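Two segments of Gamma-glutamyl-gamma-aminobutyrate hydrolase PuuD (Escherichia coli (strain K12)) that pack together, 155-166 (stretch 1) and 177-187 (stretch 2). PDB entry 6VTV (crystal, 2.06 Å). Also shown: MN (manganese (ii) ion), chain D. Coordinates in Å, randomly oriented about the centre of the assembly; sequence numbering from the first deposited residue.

Stretch 1, residues 155-166: QQYAPSHEVQVE
Stretch 2 (177-187) ECSNFWVNSLH

Stretch 1 leaves a helix at Tyr157, turns through Pro159 and runs as a strand to Val165, antiparallel to the strand that begins at Asn180 (1008 Å² buried). His161 and Val163 form hydrogen-bonded pairs with Val183 and Phe181; Glu162-Trp182 and Gln164-Asn180 are non-hydrogen-bonded pairs. Val183 O accepts from both Ser160 N (2.8 Å) and His161 N (3.2 Å), while Val183 N donates to His161 O (2.9 Å). Val163 N reaches Phe181 O at 3.0 Å, Phe181 N returns to Val163 O at 3.2 Å, and Val165 N closes the ladder on Ser179 O (2.8 Å).

On one face, Gln164 NE2 donates to Asn180 OD1 (2.5 Å), and Glu162 CG (chi1 m) lies over the six-membered ring of Trp182 (m). On the other, Val163 CG2 covers the Phe181 ring (p), and Val163 CG1 meets Val183 CG2 at 3.7 Å; both valines are buried, their apolar branches leaving no polar group unpaired.

His161 (p) donates from ND1 to Glu162 O (2.9 Å), freeing NE2 to bind manganese at 2.3 Å, beside Ser185 OG and His187 NE2, each 2.2 Å from MN. Water 1 accepts from Ser185 N (2.9 Å); water 2 links Ser160 OG (2.6 Å) to Ser185 O (2.8 Å). Asn184 ND2 bonds weakly to Tyr157 O (3.3 Å), and Leu186 CD2 lies over one Tyr157 ring face in a CH-pi contact.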

ATOM      1  N   GLN B 155     -17.024 -19.959  -2.850  1.00 45.17           N
ATOM      2  CA  GLN B 155     -18.290 -20.177  -2.157  1.00 47.31           C
ATOM      3  C   GLN B 155     -18.478 -19.192  -1.012  1.00 40.96           C
ATOM      4  O   GLN B 155     -19.612 -18.801  -0.712  1.00 38.24           O
ATOM      5  CB  GLN B 155     -18.371 -21.610  -1.631  1.00 56.68           C
ATOM      6  CG  GLN B 155     -17.787 -22.667  -2.560  1.00 67.73           C
ATOM      7  CD  GLN B 155     -18.502 -22.755  -3.896  1.00 72.75           C
ATOM      8  OE1 GLN B 155     -19.647 -22.326  -4.034  1.00 72.33           O
ATOM      9  NE2 GLN B 155     -17.828 -23.327  -4.889  1.00 76.96           N
ATOM     10  N   GLN B 156     -17.384 -18.780  -0.364  1.00 39.23           N
ATOM     11  CA  GLN B 156     -17.491 -17.846   0.751  1.00 35.86           C
ATOM     12  C   GLN B 156     -18.033 -16.495   0.303  1.00 29.14           C
ATOM     13  O   GLN B 156     -18.729 -15.820   1.069  1.00 29.58           O
ATOM     14  CB  GLN B 156     -16.130 -17.670   1.426  1.00 31.27           C
ATOM     15  CG  GLN B 156     -15.476 -18.962   1.891  1.00 35.92           C
ATOM     16  CD  GLN B 156     -14.145 -18.720   2.582  1.00 38.69           C
ATOM     17  OE1 GLN B 156     -13.830 -17.593   2.968  1.00 37.84           O
ATOM     18  NE2 GLN B 156     -13.358 -19.778   2.739  1.00 36.65           N
ATOM     19  N   TYR B 157     -17.731 -16.087  -0.929  1.00 29.32           N
ATOM     20  CA  TYR B 157     -18.173 -14.807  -1.461  1.00 32.59           C
ATOM     21  C   TYR B 157     -19.414 -14.932  -2.337  1.00 32.40           C
ATOM     22  O   TYR B 157     -19.813 -13.953  -2.974  1.00 28.31           O
ATOM     23  CB  TYR B 157     -17.034 -14.145  -2.242  1.00 33.92           C
ATOM     24  CG  TYR B 157     -15.991 -13.504  -1.352  1.00 26.77           C
ATOM     25  CD1 TYR B 157     -14.978 -14.261  -0.780  1.00 33.09           C
ATOM     26  CD2 TYR B 157     -16.027 -12.143  -1.073  1.00 25.00           C
ATOM     27  CE1 TYR B 157     -14.025 -13.681   0.041  1.00 30.87           C
ATOM     28  CE2 TYR B 157     -15.080 -11.554  -0.254  1.00 24.40           C
ATOM     29  CZ  TYR B 157     -14.082 -12.328   0.301  1.00 26.32           C
ATOM     30  OH  TYR B 157     -13.137 -11.745   1.115  1.00 25.94           O
ATOM     31  N   ALA B 158     -20.032 -16.111  -2.377  1.00 30.05           N
ATOM     32  CA  ALA B 158     -21.254 -16.305  -3.134  1.00 34.96           C
ATOM     33  C   ALA B 158     -22.402 -15.523  -2.497  1.00 35.64           C
ATOM     34  O   ALA B 158     -22.304 -15.092  -1.344  1.00 37.31           O
ATOM     35  CB  ALA B 158     -21.594 -17.793  -3.202  1.00 33.56           C
ATOM     36  N   PRO B 159     -23.491 -15.300  -3.237  1.00 36.51           N
ATOM     37  CA  PRO B 159     -24.669 -14.660  -2.638  1.00 34.99           C
ATOM     38  C   PRO B 159     -25.112 -15.379  -1.373  1.00 30.01           C
ATOM     39  O   PRO B 159     -25.154 -16.609  -1.315  1.00 31.79           O
ATOM     40  CB  PRO B 159     -25.723 -14.761  -3.744  1.00 37.50           C
ATOM     41  CG  PRO B 159     -24.934 -14.773  -5.000  1.00 41.04           C
ATOM     42  CD  PRO B 159     -23.648 -15.490  -4.690  1.00 32.14           C
ATOM     43  N   SER B 160     -25.439 -14.597  -0.349  1.00 28.52           N
ATOM     44  CA  SER B 160     -25.759 -15.134   0.967  1.00 34.97           C
ATOM     45  C   SER B 160     -27.175 -14.803   1.410  1.00 34.50           C
ATOM     46  O   SER B 160     -27.908 -15.695   1.852  1.00 31.11           O
ATOM     47  CB  SER B 160     -24.752 -14.612   2.005  1.00 26.91           C
ATOM     48  OG  SER B 160     -24.843 -15.348   3.212  1.00 27.63           O
ATOM     49  N   HIS B 161     -27.573 -13.538   1.319  1.00 28.18           N
ATOM     50  CA  HIS B 161     -28.906 -13.116   1.717  1.00 28.98           C
ATOM     51  C   HIS B 161     -29.271 -11.864   0.932  1.00 28.46           C
ATOM     52  O   HIS B 161     -28.424 -11.237   0.287  1.00 27.20           O
ATOM     53  CB  HIS B 161     -28.986 -12.862   3.228  1.00 28.27           C
ATOM     54  CG  HIS B 161     -28.065 -11.783   3.708  1.00 25.96           C
ATOM     55  ND1 HIS B 161     -28.275 -10.449   3.434  1.00 27.27           N
ATOM     56  CD2 HIS B 161     -26.928 -11.843   4.442  1.00 24.73           C
ATOM     57  CE1 HIS B 161     -27.307  -9.733   3.978  1.00 26.56           C
ATOM     58  NE2 HIS B 161     -26.477 -10.555   4.595  1.00 25.63           N
ATOM     59  N   GLU B 162     -30.546 -11.502   0.991  1.00 29.78           N
ATOM     60  CA  GLU B 162     -31.011 -10.303   0.315  1.00 34.01           C
ATOM     61  C   GLU B 162     -30.897  -9.091   1.235  1.00 33.65           C
ATOM     62  O   GLU B 162     -30.706  -9.207   2.446  1.00 30.92           O
ATOM     63  CB  GLU B 162     -32.455 -10.476  -0.156  1.00 33.56           C
ATOM     64  CG  GLU B 162     -32.691 -11.711  -1.002  1.00 36.13           C
ATOM     65  CD  GLU B 162     -34.162 -11.959  -1.269  1.00 44.74           C
ATOM     66  OE1 GLU B 162     -34.652 -11.533  -2.336  1.00 49.73           O
ATOM     67  OE2 GLU B 162     -34.826 -12.577  -0.412  1.00 48.78           O
ATOM     68  N   VAL B 163     -30.998  -7.910   0.630  1.00 27.98           N
ATOM     69  CA  VAL B 163     -31.108  -6.654   1.360  1.00 30.81           C
ATOM     70  C   VAL B 163     -32.172  -5.809   0.674  1.00 32.87           C
ATOM     71  O   VAL B 163     -32.363  -5.885  -0.543  1.00 35.85           O
ATOM     72  CB  VAL B 163     -29.768  -5.883   1.438  1.00 30.85           C
ATOM     73  CG1 VAL B 163     -28.763  -6.627   2.304  1.00 23.57           C
ATOM     74  CG2 VAL B 163     -29.206  -5.651   0.052  1.00 33.72           C
ATOM     75  N   GLN B 164     -32.876  -5.008   1.467  1.00 30.07           N
ATOM     76  CA  GLN B 164     -33.920  -4.127   0.966  1.00 35.41           C
ATOM     77  C   GLN B 164     -33.489  -2.679   1.149  1.00 40.40           C
ATOM     78  O   GLN B 164     -33.159  -2.262   2.264  1.00 37.12           O
ATOM     79  CB  GLN B 164     -35.247  -4.381   1.682  1.00 35.94           C
ATOM     80  CG  GLN B 164     -36.388  -3.510   1.189  1.00 44.47           C
ATOM     81  CD  GLN B 164     -37.739  -4.166   1.379  1.00 56.08           C
ATOM     82  OE1 GLN B 164     -38.507  -3.783   2.261  1.00 62.36           O
ATOM     83  NE2 GLN B 164     -38.039  -5.159   0.550  1.00 58.63           N
ATOM     84  N   VAL B 165     -33.498  -1.919   0.054  1.00 40.20           N
ATOM     85  CA  VAL B 165     -33.037  -0.537   0.089  1.00 37.64           C
ATOM     86  C   VAL B 165     -34.061   0.328   0.810  1.00 36.52           C
ATOM     87  O   VAL B 165     -35.269   0.237   0.553  1.00 35.14           O
ATOM     88  CB  VAL B 165     -32.782  -0.022  -1.336  1.00 41.92           C
ATOM     89  CG1 VAL B 165     -32.475   1.469  -1.320  1.00 44.03           C
ATOM     90  CG2 VAL B 165     -31.648  -0.797  -1.985  1.00 39.00           C
ATOM     91  N   GLU B 166     -33.583   1.171   1.723  1.00 34.68           N
ATOM     92  CA  GLU B 166     -34.427   2.184   2.341  1.00 42.07           C
ATOM     93  C   GLU B 166     -34.478   3.403   1.428  1.00 41.49           C
ATOM     94  O   GLU B 166     -33.436   3.972   1.086  1.00 37.92           O
ATOM     95  CB  GLU B 166     -33.900   2.559   3.724  1.00 45.40           C
ATOM     96  CG  GLU B 166     -34.806   3.508   4.492  1.00 56.23           C
ATOM     97  CD  GLU B 166     -34.467   3.577   5.968  1.00 61.36           C
ATOM     98  OE1 GLU B 166     -34.425   2.513   6.619  1.00 61.52           O
ATOM     99  OE2 GLU B 166     -34.245   4.697   6.477  1.00 62.71           O
ATOM    100  N   GLU B 177     -34.209   1.239 -10.055  1.00 74.15           N
ATOM    101  CA  GLU B 177     -35.078   0.083 -10.258  1.00 80.87           C
ATOM    102  C   GLU B 177     -35.012  -0.879  -9.078  1.00 82.59           C
ATOM    103  O   GLU B 177     -36.047  -1.317  -8.559  1.00 84.68           O
ATOM    104  CB  GLU B 177     -34.699  -0.654 -11.545  1.00 82.15           C
ATOM    105  CG  GLU B 177     -35.427  -0.169 -12.781  1.00 87.44           C
ATOM    106  CD  GLU B 177     -35.777  -1.297 -13.738  1.00 92.01           C
ATOM    107  OE1 GLU B 177     -36.408  -1.012 -14.777  1.00 96.25           O
ATOM    108  OE2 GLU B 177     -35.426  -2.464 -13.455  1.00 91.06           O
ATOM    109  N   CYS B 178     -33.800  -1.208  -8.638  1.00 81.68           N
ATOM    110  CA  CYS B 178     -33.583  -2.242  -7.632  1.00 81.17           C
ATOM    111  C   CYS B 178     -33.825  -1.678  -6.237  1.00 77.11           C
ATOM    112  O   CYS B 178     -33.054  -0.846  -5.750  1.00 76.56           O
ATOM    113  CB  CYS B 178     -32.171  -2.806  -7.754  1.00 85.16           C
ATOM    114  SG  CYS B 178     -31.496  -2.861  -9.429  1.00 91.67           S
ATOM    115  N   SER B 179     -34.890  -2.143  -5.588  1.00 72.23           N
ATOM    116  CA  SER B 179     -35.092  -1.929  -4.162  1.00 66.43           C
ATOM    117  C   SER B 179     -34.732  -3.157  -3.338  1.00 61.02           C
ATOM    118  O   SER B 179     -34.762  -3.092  -2.103  1.00 59.18           O
ATOM    119  CB  SER B 179     -36.550  -1.538  -3.883  1.00 66.90           C
ATOM    120  OG  SER B 179     -37.443  -2.491  -4.427  1.00 70.61           O
ATOM    121  N   ASN B 180     -34.456  -4.252  -4.011  1.00 56.73           N
ATOM    122  CA  ASN B 180     -34.139  -5.480  -3.359  1.00 52.81           C
ATOM    123  C   ASN B 180     -33.158  -6.259  -4.200  1.00 49.05           C
ATOM    124  O   ASN B 180     -33.371  -6.354  -5.372  1.00 48.08           O
ATOM    125  CB  ASN B 180     -35.424  -6.239  -3.308  1.00 58.31           C
ATOM    126  CG  ASN B 180     -35.763  -6.673  -1.956  1.00 62.81           C
ATOM    127  OD1 ASN B 180     -36.631  -6.135  -1.325  1.00 65.65           O
ATOM    128  ND2 ASN B 180     -35.090  -7.663  -1.500  1.00 63.97           N
ATOM    129  N   PHE B 181     -32.134  -6.872  -3.618  1.00 42.29           N
ATOM    130  CA  PHE B 181     -31.150  -7.624  -4.387  1.00 41.04           C
ATOM    131  C   PHE B 181     -30.346  -8.509  -3.447  1.00 34.94           C
ATOM    132  O   PHE B 181     -30.402  -8.370  -2.223  1.00 34.13           O
ATOM    133  CB  PHE B 181     -30.228  -6.694  -5.180  1.00 40.47           C
ATOM    134  CG  PHE B 181     -29.640  -5.580  -4.365  1.00 37.25           C
ATOM    135  CD1 PHE B 181     -28.436  -5.749  -3.702  1.00 39.22           C
ATOM    136  CD2 PHE B 181     -30.288  -4.360  -4.265  1.00 42.17           C
ATOM    137  CE1 PHE B 181     -27.890  -4.722  -2.956  1.00 44.23           C
ATOM    138  CE2 PHE B 181     -29.747  -3.331  -3.519  1.00 46.85           C
ATOM    139  CZ  PHE B 181     -28.547  -3.513  -2.861  1.00 47.04           C
ATOM    140  N   TRP B 182     -29.586  -9.422  -4.048  1.00 33.26           N
ATOM    141  CA  TRP B 182     -28.769 -10.373  -3.310  1.00 30.64           C
ATOM    142  C   TRP B 182     -27.380  -9.805  -3.060  1.00 31.16           C
ATOM    143  O   TRP B 182     -26.813  -9.114  -3.911  1.00 31.37           O
ATOM    144  CB  TRP B 182     -28.655 -11.691  -4.078  1.00 31.69           C
ATOM    145  CG  TRP B 182     -29.914 -12.495  -4.088  1.00 37.18           C
ATOM    146  CD1 TRP B 182     -30.873 -12.507  -5.059  1.00 35.73           C
ATOM    147  CD2 TRP B 182     -30.352 -13.413  -3.080  1.00 35.04           C
ATOM    148  NE1 TRP B 182     -31.881 -13.373  -4.718  1.00 36.86           N
ATOM    149  CE2 TRP B 182     -31.586 -13.943  -3.508  1.00 38.74           C
ATOM    150  CE3 TRP B 182     -29.822 -13.838  -1.859  1.00 33.75           C
ATOM    151  CZ2 TRP B 182     -32.298 -14.875  -2.755  1.00 40.42           C
ATOM    152  CZ3 TRP B 182     -30.529 -14.762  -1.114  1.00 37.85           C
ATOM    153  CH2 TRP B 182     -31.755 -15.271  -1.564  1.00 39.23           C
ATOM    154  N   VAL B 183     -26.837 -10.102  -1.881  1.00 31.33           N
ATOM    155  CA  VAL B 183     -25.481  -9.710  -1.515  1.00 32.85           C
ATOM    156  C   VAL B 183     -24.812 -10.892  -0.831  1.00 33.23           C
ATOM    157  O   VAL B 183     -25.477 -11.762  -0.259  1.00 33.74           O
ATOM    158  CB  VAL B 183     -25.458  -8.471  -0.589  1.00 29.75           C
ATOM    159  CG1 VAL B 183     -26.081  -7.266  -1.278  1.00 31.76           C
ATOM    160  CG2 VAL B 183     -26.169  -8.770   0.723  1.00 28.21           C
ATOM    161  N   ASN B 184     -23.483 -10.931  -0.902  1.00 30.43           N
ATOM    162  CA  ASN B 184     -22.741 -11.885  -0.096  1.00 29.69           C
ATOM    163  C   ASN B 184     -22.693 -11.403   1.354  1.00 27.44           C
ATOM    164  O   ASN B 184     -23.128 -10.299   1.684  1.00 26.62           O
ATOM    165  CB  ASN B 184     -21.334 -12.100  -0.663  1.00 25.99           C
ATOM    166  CG  ASN B 184     -20.591 -10.798  -0.911  1.00 24.09           C
ATOM    167  OD1 ASN B 184     -20.796  -9.805  -0.214  1.00 26.13           O
ATOM    168  ND2 ASN B 184     -19.715 -10.802  -1.910  1.00 25.60           N
ATOM    169  N   SER B 185     -22.162 -12.247   2.233  1.00 25.02           N
ATOM    170  CA  SER B 185     -22.118 -11.915   3.654  1.00 20.88           C
ATOM    171  C   SER B 185     -20.949 -12.651   4.288  1.00 24.34           C
ATOM    172  O   SER B 185     -20.904 -13.884   4.263  1.00 26.17           O
ATOM    173  CB  SER B 185     -23.434 -12.285   4.345  1.00 21.21           C
ATOM    174  OG  SER B 185     -23.539 -11.686   5.626  1.00 21.18           O
ATOM    175  N   LEU B 186     -20.001 -11.900   4.848  1.00 25.19           N
ATOM    176  CA  LEU B 186     -18.824 -12.468   5.496  1.00 23.43           C
ATOM    177  C   LEU B 186     -18.475 -11.637   6.734  1.00 24.81           C
ATOM    178  O   LEU B 186     -17.401 -11.049   6.846  1.00 24.01           O
ATOM    179  CB  LEU B 186     -17.634 -12.533   4.538  1.00 23.86           C
ATOM    180  CG  LEU B 186     -17.783 -13.222   3.178  1.00 29.36           C
ATOM    181  CD1 LEU B 186     -18.236 -12.226   2.125  1.00 29.90           C
ATOM    182  CD2 LEU B 186     -16.473 -13.877   2.763  1.00 32.31           C
ATOM    183  N   HIS B 187     -19.396 -11.584   7.695  1.00 21.46           N
ATOM    184  CA  HIS B 187     -19.185 -10.762   8.878  1.00 22.96           C
ATOM    185  C   HIS B 187     -19.856 -11.399  10.086  1.00 25.05           C
ATOM    186  O   HIS B 187     -21.002 -11.852  10.004  1.00 22.30           O
ATOM    187  CB  HIS B 187     -19.711  -9.337   8.666  1.00 20.25           C
ATOM    188  CG  HIS B 187     -21.164  -9.270   8.310  1.00 22.79           C
ATOM    189  ND1 HIS B 187     -22.118  -8.782   9.176  1.00 20.78           N
ATOM    190  CD2 HIS B 187     -21.824  -9.612   7.179  1.00 20.21           C
ATOM    191  CE1 HIS B 187     -23.304  -8.835   8.597  1.00 22.20           C
ATOM    192  NE2 HIS B 187     -23.153  -9.334   7.384  1.00 22.81           N
TER
HETATM  193 MN    MN D 301     -24.780  -9.847   5.962  1.00 26.30          MN
HETATM  194  O   HOH W   1     -21.228 -14.760   1.175  1.00 25.97           O
HETATM  195  O   HOH W   2     -22.653 -16.033   4.400  1.00 39.21           O
HETATM  196  O   HOH W   3     -23.678  -8.822   4.227  1.00 22.08           O